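Local coordinates for protein aminoglycoside phosphotransferase (Alicyclobacillus acidocaldarius subsp. acidocaldarius, PDB 4PDY) that probably transfers a phosphoryl group to a small-molecule substrate, within a kinase-like fold, at residues 23-26 and 27-30; 60-63 and 64-68; 163-166 and 167-171; 186-189 and 190-194. One frame throughout, in Å; residues are numbered along the deposited sequence. Where two conformers were deposited one is given.

Contact 1 of 4, residues 23-26 and 27-30; sequences IPQA and VVSK
Ile23, just ahead of the helix, meets Val27 on the buried side, and this is where the packing is close. The methyl CG2 of Ile23 comes up to CB of Val27 at 3.7 Å, the two side chains crossing at about a right angle. With CG1 of Ile23 set beside its backbone N (chi1 -64°), CG2 is the branch that faces Val27. Pro24, in the N-cap position, accepts the N-H of Val27 through its carbonyl O at 3.0 Å. Both valines and Ile23 are buried: Val27 lies against Tyr105, Val98 and His100, Ile23 against Tyr105 and Ala57, and Val28 against Ile35.

The outward side is looser and polar, made by Gln25, Ala26, Ser29 and Lys30, all exposed. Gln25 bends at its second torsion (chi2 60°), which swings the amide along the turn until NE2 reaches OG of Ser29 at 3.0 Å. That bond is fairly straight (162°) and lies in the amide plane; NE2 also passes 3.7 Å from CB of Val28. OE1 of the same amide takes a weak bond from Arg38. The Lys30 chain folds back rather than stretching into solvent, and its NZ bonds to O of Ala26 at 2.8 Å, from above the carbonyl plane. The i to i+4 bond from Ser29 N to Gln25 O at 3.0 Å backs up the same polar side. This is an amphipathic one-turn helix packed against the antiparallel sheet of the N-terminal lobe of a kinase-like fold.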
loop_
_atom_site.group_PDB
_atom_site.type_symbol
_atom_site.label_atom_id
_atom_site.label_comp_id
_atom_site.label_asym_id
_atom_site.label_seq_id
_atom_site.Cartn_x
_atom_site.Cartn_y
_atom_site.Cartn_z
ATOM N N ILE A 23 15.373 -21.164 -1.344
ATOM C CA ILE A 23 16.296 -20.529 -2.267
ATOM C C ILE A 23 17.432 -21.516 -2.571
ATOM O O ILE A 23 17.931 -22.171 -1.653
ATOM C CB ILE A 23 16.812 -19.189 -1.693
ATOM C CG1 ILE A 23 15.632 -18.219 -1.545
ATOM C CG2 ILE A 23 17.963 -18.623 -2.527
ATOM C CD1 ILE A 23 15.958 -16.905 -0.897
ATOM N N PRO A 24 17.865 -21.613 -3.838
ATOM C CA PRO A 24 18.972 -22.528 -4.114
ATOM C C PRO A 24 20.234 -22.155 -3.325
ATOM O O PRO A 24 20.555 -20.986 -3.188
ATOM C CB PRO A 24 19.182 -22.386 -5.633
ATOM C CG PRO A 24 17.861 -21.937 -6.133
ATOM C CD PRO A 24 17.310 -21.043 -5.080
ATOM N N GLN A 25 20.944 -23.154 -2.808
ATOM C CA GLN A 25 22.185 -22.912 -2.073
ATOM C C GLN A 25 23.183 -22.103 -2.867
ATOM O O GLN A 25 23.925 -21.301 -2.296
ATOM C CB GLN A 25 22.833 -24.229 -1.664
ATOM C CG GLN A 25 24.146 -24.101 -0.893
ATOM C CD GLN A 25 24.012 -23.342 0.418
ATOM O OE1 GLN A 25 23.151 -23.651 1.247
ATOM N NE2 GLN A 25 24.882 -22.347 0.618
ATOM N N ALA A 26 23.227 -22.285 -4.188
ATOM C CA ALA A 26 24.205 -21.549 -4.992
ATOM C C ALA A 26 23.993 -20.031 -4.867
ATOM O O ALA A 26 24.944 -19.266 -4.960
ATOM C CB ALA A 26 24.164 -21.981 -6.446
ATOM N N VAL A 27 22.749 -19.616 -4.664
ATOM C CA VAL A 27 22.468 -18.179 -4.502
ATOM C C VAL A 27 23.046 -17.704 -3.159
ATOM O O VAL A 27 23.718 -16.674 -3.075
ATOM C CB VAL A 27 20.968 -17.897 -4.570
ATOM C CG1 VAL A 27 20.682 -16.462 -4.186
ATOM C CG2 VAL A 27 20.425 -18.165 -5.965
ATOM N N VAL A 28 22.795 -18.473 -2.093
ATOM C CA VAL A 28 23.272 -18.113 -0.770
ATOM C C VAL A 28 24.795 -17.957 -0.789
ATOM O O VAL A 28 25.361 -17.029 -0.194
ATOM C CB VAL A 28 22.916 -19.221 0.251
ATOM C CG1 VAL A 28 23.328 -18.834 1.659
ATOM C CG2 VAL A 28 21.448 -19.595 0.220
ATOM N N SER A 29 25.461 -18.886 -1.486
ATOM C CA SER A 29 26.907 -18.899 -1.547
ATOM C C SER A 29 27.584 -17.772 -2.330
ATOM O O SER A 29 28.793 -17.626 -2.297
ATOM C CB SER A 29 27.361 -20.266 -2.081
ATOM O OG SER A 29 27.149 -21.255 -1.089
ATOM N N LYS A 30 26.788 -16.942 -3.016
ATOM C CA LYS A 30 27.342 -15.738 -3.646
ATOM C C LYS A 30 27.625 -14.635 -2.633
ATOM O O LYS A 30 28.418 -13.742 -2.907
ATOM C CB LYS A 30 26.387 -15.190 -4.720
ATOM C CG LYS A 30 26.111 -16.154 -5.862
ATOM C CD LYS A 30 27.389 -16.592 -6.546
ATOM C CE LYS A 30 27.159 -17.602 -7.663
ATOM N NZ LYS A 30 26.680 -18.904 -7.103
#

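Contact 2 of 4, residues 60-63 and 64-68; sequences SSIA and PAHCR
Ile62 reaches forward over the first helical turn and shares its surface between His66 and Cys67. Its CG2 approaches ND1 of the imidazole at 3.8 Å, CD1 lies over one face of the ring, and the two side chains cross at about a right angle. CG1 takes the position between the backbone N and the carbonyl carbon (chi1 66°), which carries CD1 on to CB of Cys67 at 3.7 Å. An alanine here would probably bare that ring face and CB of Cys67, leaving the imidazole freer to turn.

Ala63, the residue most covered by the helix, is its N-cap: its carbonyl O accepts the N-H of Cys67 at 2.9 Å in a nearly straight bond (162°), opening helix 64-79. In order along the chain, this helix after strand 54-60 is consistent with helix C of the kinase-like fold. The methyl of Ala63 packs on the ring of Pro64, CB to CD 3.7 Å.

His66 stretches its ring back toward the loop, CG lying opposite the backbone N (chi1 -179°). At the ring edge, in its plane, a water 2.8 Å from ND1 also accepts the N-H of Ala63 at 3.0 Å, which helps to hold the ring's rotation. Trp145 meets the same ring at an incline. Before the loop, OG of Ser60 takes the N-H of Ile62 at 3.0 Å, an ST turn.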
loop_
_atom_site.group_PDB
_atom_site.type_symbol
_atom_site.label_atom_id
_atom_site.label_comp_id
_atom_site.label_asym_id
_atom_site.label_seq_id
_atom_site.Cartn_x
_atom_site.Cartn_y
_atom_site.Cartn_z
ATOM N N SER A 60 12.374 -12.510 -6.047
ATOM C CA SER A 60 11.550 -11.533 -6.743
ATOM C C SER A 60 11.526 -11.834 -8.240
ATOM O O SER A 60 12.366 -12.574 -8.756
ATOM C CB SER A 60 12.089 -10.119 -6.480
ATOM O OG SER A 60 11.312 -9.118 -7.132
ATOM N N SER A 61 10.535 -11.279 -8.930
ATOM C CA SER A 61 10.508 -11.296 -10.379
ATOM C C SER A 61 10.835 -9.923 -10.971
ATOM O O SER A 61 10.762 -9.763 -12.183
ATOM C CB SER A 61 9.175 -11.857 -10.873
ATOM O OG SER A 61 9.154 -13.274 -10.687
ATOM N N ILE A 62 11.274 -8.966 -10.158
ATOM C CA ILE A 62 11.670 -7.672 -10.719
ATOM C C ILE A 62 12.887 -7.828 -11.610
ATOM O O ILE A 62 13.733 -8.704 -11.420
ATOM C CB ILE A 62 11.935 -6.557 -9.680
ATOM C CG1 ILE A 62 13.152 -6.848 -8.796
ATOM C CG2 ILE A 62 10.694 -6.278 -8.862
ATOM C CD1 ILE A 62 13.480 -5.663 -7.908
ATOM N N ALA A 63 12.967 -6.991 -12.633
ATOM C CA ALA A 63 14.126 -6.975 -13.502
ATOM C C ALA A 63 15.370 -6.490 -12.766
ATOM O O ALA A 63 15.280 -5.632 -11.878
ATOM C CB ALA A 63 13.841 -6.085 -14.692
ATOM N N PRO A 64 16.556 -6.992 -13.156
ATOM C CA PRO A 64 17.773 -6.493 -12.519
ATOM C C PRO A 64 17.925 -4.980 -12.604
ATOM O O PRO A 64 18.341 -4.365 -11.630
ATOM C CB PRO A 64 18.884 -7.226 -13.268
ATOM C CG PRO A 64 18.259 -8.519 -13.656
ATOM C CD PRO A 64 16.818 -8.210 -13.944
ATOM N N ALA A 65 17.582 -4.394 -13.751
ATOM C CA ALA A 65 17.671 -2.935 -13.905
ATOM C C ALA A 65 16.785 -2.204 -12.879
ATOM O O ALA A 65 17.154 -1.152 -12.361
ATOM C CB ALA A 65 17.286 -2.520 -15.307
ATOM N N HIS A 66 15.624 -2.785 -12.604
ATOM C CA HIS A 66 14.692 -2.248 -11.629
ATOM C C HIS A 66 15.286 -2.364 -10.227
ATOM O O HIS A 66 15.264 -1.435 -9.435
ATOM C CB HIS A 66 13.348 -2.955 -11.783
ATOM C CG HIS A 66 12.279 -2.489 -10.856
ATOM N ND1 HIS A 66 11.023 -3.051 -10.853
ATOM C CD2 HIS A 66 12.275 -1.562 -9.865
ATOM C CE1 HIS A 66 10.292 -2.499 -9.904
ATOM N NE2 HIS A 66 11.032 -1.599 -9.282
ATOM N N CYS A 67 15.883 -3.517 -9.943
ATOM C CA CYS A 67 16.535 -3.676 -8.636
ATOM C C CYS A 67 17.622 -2.608 -8.424
ATOM O O CYS A 67 17.737 -2.033 -7.345
ATOM C CB CYS A 67 17.106 -5.091 -8.476
ATOM S SG CYS A 67 17.645 -5.504 -6.816
ATOM N N ARG A 68 18.401 -2.338 -9.464
ATOM C CA ARG A 68 19.432 -1.317 -9.381
ATOM C C ARG A 68 18.900 0.086 -9.086
ATOM O O ARG A 68 19.428 0.760 -8.193
ATOM C CB ARG A 68 20.326 -1.322 -10.616
ATOM C CG ARG A 68 21.169 -2.585 -10.679
ATOM C CD ARG A 68 22.148 -2.526 -11.822
ATOM N NE ARG A 68 22.927 -3.756 -11.895
ATOM C CZ ARG A 68 24.039 -4.004 -11.207
ATOM N NH1 ARG A 68 24.551 -3.117 -10.357
ATOM N NH2 ARG A 68 24.634 -5.178 -11.368
HETATM O O HOH W 1 10.712 -5.047 -12.805
#

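Contact 3 of 4, residues 163-166 and 167-171; sequences RDLR and QMWLG
Leu165 and Trp169, one turn apart in the C-terminal half of helix 154-173, make the main apolar contact, an i to i+4 pair in continuous alpha-helix. CG of Leu165 touches CZ3 of the indole at 3.7 Å. Trp169 has its CG wedged between backbone N and carbonyl carbon (chi1 73°), and this lays the indole back along the preceding turn. One face of it then rests on the backbone: Arg166 CA stands 4.1 Å from the centroid of the six-membered ring, 17° off the normal, a CH-pi contact. A serine in place of Trp169 would probably leave this piece of backbone and the Leu165 side chain without their aromatic cover.

On another side, the selenomethionine Met168 curls at chi3 (-70°), bringing CE to 3.4 Å from OD2 of Asp164. That carboxylate bonds elsewhere, to His310, His314 and Trp306 of helix 303-315, against which Met168 also packs. The i to i+4 backbone bonds continue, as with Met168 N to Asp164 O at 2.8 Å. A water takes bonds from Gln167 NE2 at 3.0 Å and, in the guanidinium plane of one of the two Arg166 conformers, from Arg166 NH2, and gives one to O of Arg163 at 2.8 Å.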
loop_
_atom_site.group_PDB
_atom_site.type_symbol
_atom_site.label_atom_id
_atom_site.label_comp_id
_atom_site.label_asym_id
_atom_site.label_seq_id
_atom_site.Cartn_x
_atom_site.Cartn_y
_atom_site.Cartn_z
ATOM N N ARG A 163 -17.903 2.358 -13.556
ATOM C CA ARG A 163 -18.641 1.737 -14.644
ATOM C C ARG A 163 -18.847 0.245 -14.394
ATOM O O ARG A 163 -19.923 -0.290 -14.605
ATOM C CB ARG A 163 -17.927 1.977 -15.973
ATOM C CG ARG A 163 -18.031 3.429 -16.415
ATOM C CD ARG A 163 -17.137 3.747 -17.589
ATOM N NE ARG A 163 -17.434 5.090 -18.096
ATOM C CZ ARG A 163 -16.666 5.776 -18.934
ATOM N NH1 ARG A 163 -15.516 5.271 -19.373
ATOM N NH2 ARG A 163 -17.048 6.984 -19.321
ATOM N N ASP A 164 -17.815 -0.401 -13.858
ATOM C CA ASP A 164 -17.887 -1.823 -13.500
ATOM C C ASP A 164 -18.912 -2.072 -12.386
ATOM O O ASP A 164 -19.778 -2.942 -12.487
ATOM C CB ASP A 164 -16.490 -2.252 -13.064
ATOM C CG ASP A 164 -16.354 -3.755 -12.838
ATOM O OD1 ASP A 164 -17.049 -4.561 -13.470
ATOM O OD2 ASP A 164 -15.517 -4.125 -11.987
ATOM N N LEU A 165 -18.817 -1.269 -11.326
ATOM C CA LEU A 165 -19.713 -1.401 -10.191
ATOM C C LEU A 165 -21.185 -1.277 -10.616
ATOM O O LEU A 165 -22.016 -2.080 -10.208
ATOM C CB LEU A 165 -19.362 -0.390 -9.102
ATOM C CG LEU A 165 -20.152 -0.461 -7.787
ATOM C CD1 LEU A 165 -20.100 -1.858 -7.161
ATOM C CD2 LEU A 165 -19.608 0.583 -6.826
ATOM N N ARG A 166 -21.497 -0.270 -11.434
ATOM C CA ARG A 166 -22.855 -0.077 -11.928
ATOM C C ARG A 166 -23.341 -1.275 -12.752
ATOM O O ARG A 166 -24.469 -1.734 -12.586
ATOM C CB ARG A 166 -22.916 1.201 -12.758
ATOM C CG ARG A 166 -24.302 1.793 -12.899
ATOM C CD ARG A 166 -24.206 3.096 -13.674
ATOM N NE ARG A 166 -23.328 2.972 -14.834
ATOM C CZ ARG A 166 -23.036 3.976 -15.657
ATOM N NH1 ARG A 166 -23.541 5.175 -15.427
ATOM N NH2 ARG A 166 -22.229 3.788 -16.693
ATOM N N GLN A 167 -22.480 -1.786 -13.628
ATOM C CA GLN A 167 -22.821 -2.968 -14.413
ATOM C C GLN A 167 -23.064 -4.183 -13.539
ATOM O O GLN A 167 -23.995 -4.932 -13.784
ATOM C CB GLN A 167 -21.757 -3.269 -15.467
ATOM C CG GLN A 167 -21.797 -2.324 -16.656
ATOM C CD GLN A 167 -23.186 -2.202 -17.280
ATOM O OE1 GLN A 167 -23.831 -3.211 -17.594
ATOM N NE2 GLN A 167 -23.660 -0.953 -17.456
HETATM N N MSE A 168 -22.246 -4.354 -12.503
HETATM C CA MSE A 168 -22.375 -5.499 -11.597
HETATM C C MSE A 168 -23.681 -5.467 -10.857
HETATM O O MSE A 168 -24.344 -6.475 -10.790
HETATM C CB MSE A 168 -21.195 -5.584 -10.646
HETATM C CG MSE A 168 -19.989 -5.971 -11.497
HETATM SE SE MSE A 168 -18.465 -6.338 -10.379
HETATM C CE MSE A 168 -18.034 -4.554 -9.721
ATOM N N TRP A 169 -24.129 -4.320 -10.342
ATOM C CA TRP A 169 -25.413 -4.377 -9.643
ATOM C C TRP A 169 -26.607 -4.463 -10.603
ATOM O O TRP A 169 -27.632 -5.031 -10.250
ATOM C CB TRP A 169 -25.583 -3.330 -8.551
ATOM C CG TRP A 169 -25.800 -1.952 -8.978
ATOM C CD1 TRP A 169 -26.746 -1.479 -9.860
ATOM C CD2 TRP A 169 -25.098 -0.815 -8.501
ATOM N NE1 TRP A 169 -26.654 -0.116 -9.963
ATOM C CE2 TRP A 169 -25.650 0.324 -9.145
ATOM C CE3 TRP A 169 -24.063 -0.637 -7.585
ATOM C CZ2 TRP A 169 -25.195 1.613 -8.896
ATOM C CZ3 TRP A 169 -23.618 0.654 -7.336
ATOM C CH2 TRP A 169 -24.173 1.755 -7.999
ATOM N N LEU A 170 -26.463 -3.959 -11.825
ATOM C CA LEU A 170 -27.469 -4.220 -12.851
ATOM C C LEU A 170 -27.572 -5.717 -13.137
ATOM O O LEU A 170 -28.671 -6.271 -13.263
ATOM C CB LEU A 170 -27.157 -3.459 -14.138
ATOM C CG LEU A 170 -27.257 -1.930 -14.050
ATOM C CD1 LEU A 170 -26.746 -1.310 -15.346
ATOM C CD2 LEU A 170 -28.680 -1.463 -13.748
ATOM N N GLY A 171 -26.424 -6.380 -13.198
ATOM C CA GLY A 171 -26.411 -7.824 -13.396
ATOM C C GLY A 171 -27.107 -8.536 -12.248
ATOM O O GLY A 171 -27.866 -9.485 -12.461
HETATM O O HOH W 2 -21.695 1.041 -16.364
#

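Contact 4 of 4, residues 186-189 and 190-194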
loop_
_atom_site.group_PDB
_atom_site.type_symbol
_atom_site.label_atom_id
_atom_site.label_comp_id
_atom_site.label_asym_id
_atom_site.label_seq_id
_atom_site.Cartn_x
_atom_site.Cartn_y
_atom_site.Cartn_z
ATOM N N LEU A 186 -27.504 -4.833 -3.731
ATOM C CA LEU A 186 -28.616 -4.036 -4.288
ATOM C C LEU A 186 -29.177 -3.035 -3.282
ATOM O O LEU A 186 -29.558 -1.912 -3.664
ATOM C CB LEU A 186 -29.716 -4.948 -4.841
ATOM C CG LEU A 186 -29.305 -5.697 -6.115
ATOM C CD1 LEU A 186 -30.196 -6.900 -6.340
ATOM C CD2 LEU A 186 -29.316 -4.771 -7.327
ATOM N N SER A 187 -29.189 -3.421 -2.011
ATOM C CA SER A 187 -29.717 -2.559 -0.962
ATOM C C SER A 187 -28.910 -1.283 -0.763
ATOM O O SER A 187 -29.425 -0.330 -0.187
ATOM C CB SER A 187 -29.807 -3.288 0.382
ATOM O OG SER A 187 -28.531 -3.421 1.011
HETATM N N MSE A 188 -27.654 -1.264 -1.202
HETATM C CA MSE A 188 -26.808 -0.080 -1.006
HETATM C C MSE A 188 -26.502 0.669 -2.291
HETATM O O MSE A 188 -25.627 1.536 -2.287
HETATM C CB MSE A 188 -25.547 -0.426 -0.211
HETATM C CG MSE A 188 -24.678 -1.377 -0.988
HETATM SE SE MSE A 188 -22.984 -1.737 -0.039
HETATM C CE MSE A 188 -23.846 -3.085 0.959
ATOM N N ARG A 189 -27.233 0.400 -3.374
ATOM C CA ARG A 189 -26.923 1.029 -4.658
ATOM C C ARG A 189 -26.922 2.548 -4.597
ATOM O O ARG A 189 -26.066 3.185 -5.188
ATOM C CB ARG A 189 -27.938 0.624 -5.717
ATOM C CG ARG A 189 -27.727 -0.761 -6.283
ATOM C CD ARG A 189 -28.894 -1.114 -7.201
ATOM N NE ARG A 189 -30.044 -1.568 -6.418
ATOM C CZ ARG A 189 -31.239 -1.864 -6.920
ATOM N NH1 ARG A 189 -31.492 -1.722 -8.227
ATOM N NH2 ARG A 189 -32.194 -2.290 -6.092
ATOM N N ASP A 190 -27.890 3.134 -3.906
ATOM C CA ASP A 190 -28.007 4.583 -3.932
ATOM C C ASP A 190 -26.830 5.228 -3.197
ATOM O O ASP A 190 -26.266 6.217 -3.703
ATOM C CB ASP A 190 -29.371 5.047 -3.413
ATOM C CG ASP A 190 -30.518 4.714 -4.387
ATOM O OD1 ASP A 190 -30.538 5.239 -5.538
ATOM O OD2 ASP A 190 -31.409 3.930 -3.999
ATOM N N GLU A 191 -26.383 4.639 -2.075
ATOM C CA GLU A 191 -25.208 5.179 -1.384
ATOM C C GLU A 191 -23.934 4.977 -2.198
ATOM O O GLU A 191 -23.057 5.835 -2.231
ATOM C CB GLU A 191 -25.015 4.577 0.014
ATOM C CG GLU A 191 -23.698 5.005 0.690
ATOM C CD GLU A 191 -23.443 4.356 2.051
ATOM O OE1 GLU A 191 -22.535 3.452 2.152
ATOM O OE2 GLU A 191 -24.155 4.756 3.010
ATOM N N LEU A 192 -23.790 3.805 -2.790
ATOM C CA LEU A 192 -22.607 3.535 -3.593
ATOM C C LEU A 192 -22.525 4.509 -4.774
ATOM O O LEU A 192 -21.469 5.048 -5.074
ATOM C CB LEU A 192 -22.644 2.089 -4.092
ATOM C CG LEU A 192 -22.486 0.980 -3.049
ATOM C CD1 LEU A 192 -22.686 -0.347 -3.763
ATOM C CD2 LEU A 192 -21.116 1.031 -2.413
ATOM N N HIS A 193 -23.663 4.721 -5.427
ATOM C CA HIS A 193 -23.751 5.659 -6.559
ATOM C C HIS A 193 -23.364 7.077 -6.117
ATOM O O HIS A 193 -22.546 7.743 -6.767
ATOM C CB HIS A 193 -25.162 5.607 -7.160
ATOM C CG HIS A 193 -25.365 6.474 -8.368
ATOM N ND1 HIS A 193 -26.613 6.722 -8.888
ATOM C CD2 HIS A 193 -24.490 7.133 -9.161
ATOM C CE1 HIS A 193 -26.501 7.502 -9.949
ATOM N NE2 HIS A 193 -25.222 7.770 -10.135
ATOM N N ARG A 194 -23.911 7.513 -4.993
ATOM C CA ARG A 194 -23.623 8.853 -4.472
ATOM C C ARG A 194 -22.133 9.020 -4.197
ATOM O O ARG A 194 -21.513 10.001 -4.590
ATOM C CB ARG A 194 -24.416 9.139 -3.195
ATOM C CG ARG A 194 -24.376 10.605 -2.801
ATOM C CD ARG A 194 -24.915 10.931 -1.410
ATOM N NE ARG A 194 -25.940 10.008 -0.923
ATOM C CZ ARG A 194 -25.824 9.181 0.122
ATOM N NH1 ARG A 194 -24.727 9.129 0.860
ATOM N NH2 ARG A 194 -26.845 8.401 0.443
HETATM O O HOH W 3 -29.982 1.964 -2.277
#
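Met188 steps out of helical geometry (phi -110°, psi 15°) between helix 180-187 and helix 189-203, and as N-cap of the second its O accepts the N-H of Leu192 at 3.0 Å. Its selenomethionine side chain meets Leu192 aslant, with CG 3.6 Å from CD1 of Leu192 and SE 4.0 Å from that same methyl.

Arg189 turns back to the helix that has just ended. Its NE bonds to O of Leu186 at 2.8 Å, almost straight (175°) and in the guanidinium plane, while CD2 of Leu186 lies over one face of that group. The same carbonyl also takes the N-H of Arg189, so two donors grip this end of helix 180-187, where the arginine charge probably suits the negative end of the helix dipole. Across the break, a water accepts from Asp190 N at 2.9 Å and donates to OD2 of Asp190 at 3.0 Å and to O of Ser187.

Arg189, Leu192 and His193 pack on Trp169 of helix 154-173, and the His193 ring lies nearly parallel to that of Trp162. Met188 and Glu191 instead touch helix 319-347, at Leu325 and at Ala332 and Gln336, so the kink lies between two long helices.

In the fold
The four contacts fall into two pairs. Contacts 1 and 2 both border the antiparallel sheet, their centres about 18 Å apart, without touching. Contacts 3 and 4 lie in the helical part, centres about 11 Å apart, and meet directly: CD1 of Trp169 is 3.4 Å from CD of Arg189, and CZ3 of Trp169 is 3.7 Å from CB of Leu192. Contacts 1 and 3 are partly buried, contacts 2 and 4 are surface contacts. In contact 2 a water joins the N-cap residue to the histidine; in contact 4 one spans the break between two helices. Contact 1 is a short helix with polar side-chain bonds, and contact 3, inside a long helix, leans on aromatic packing.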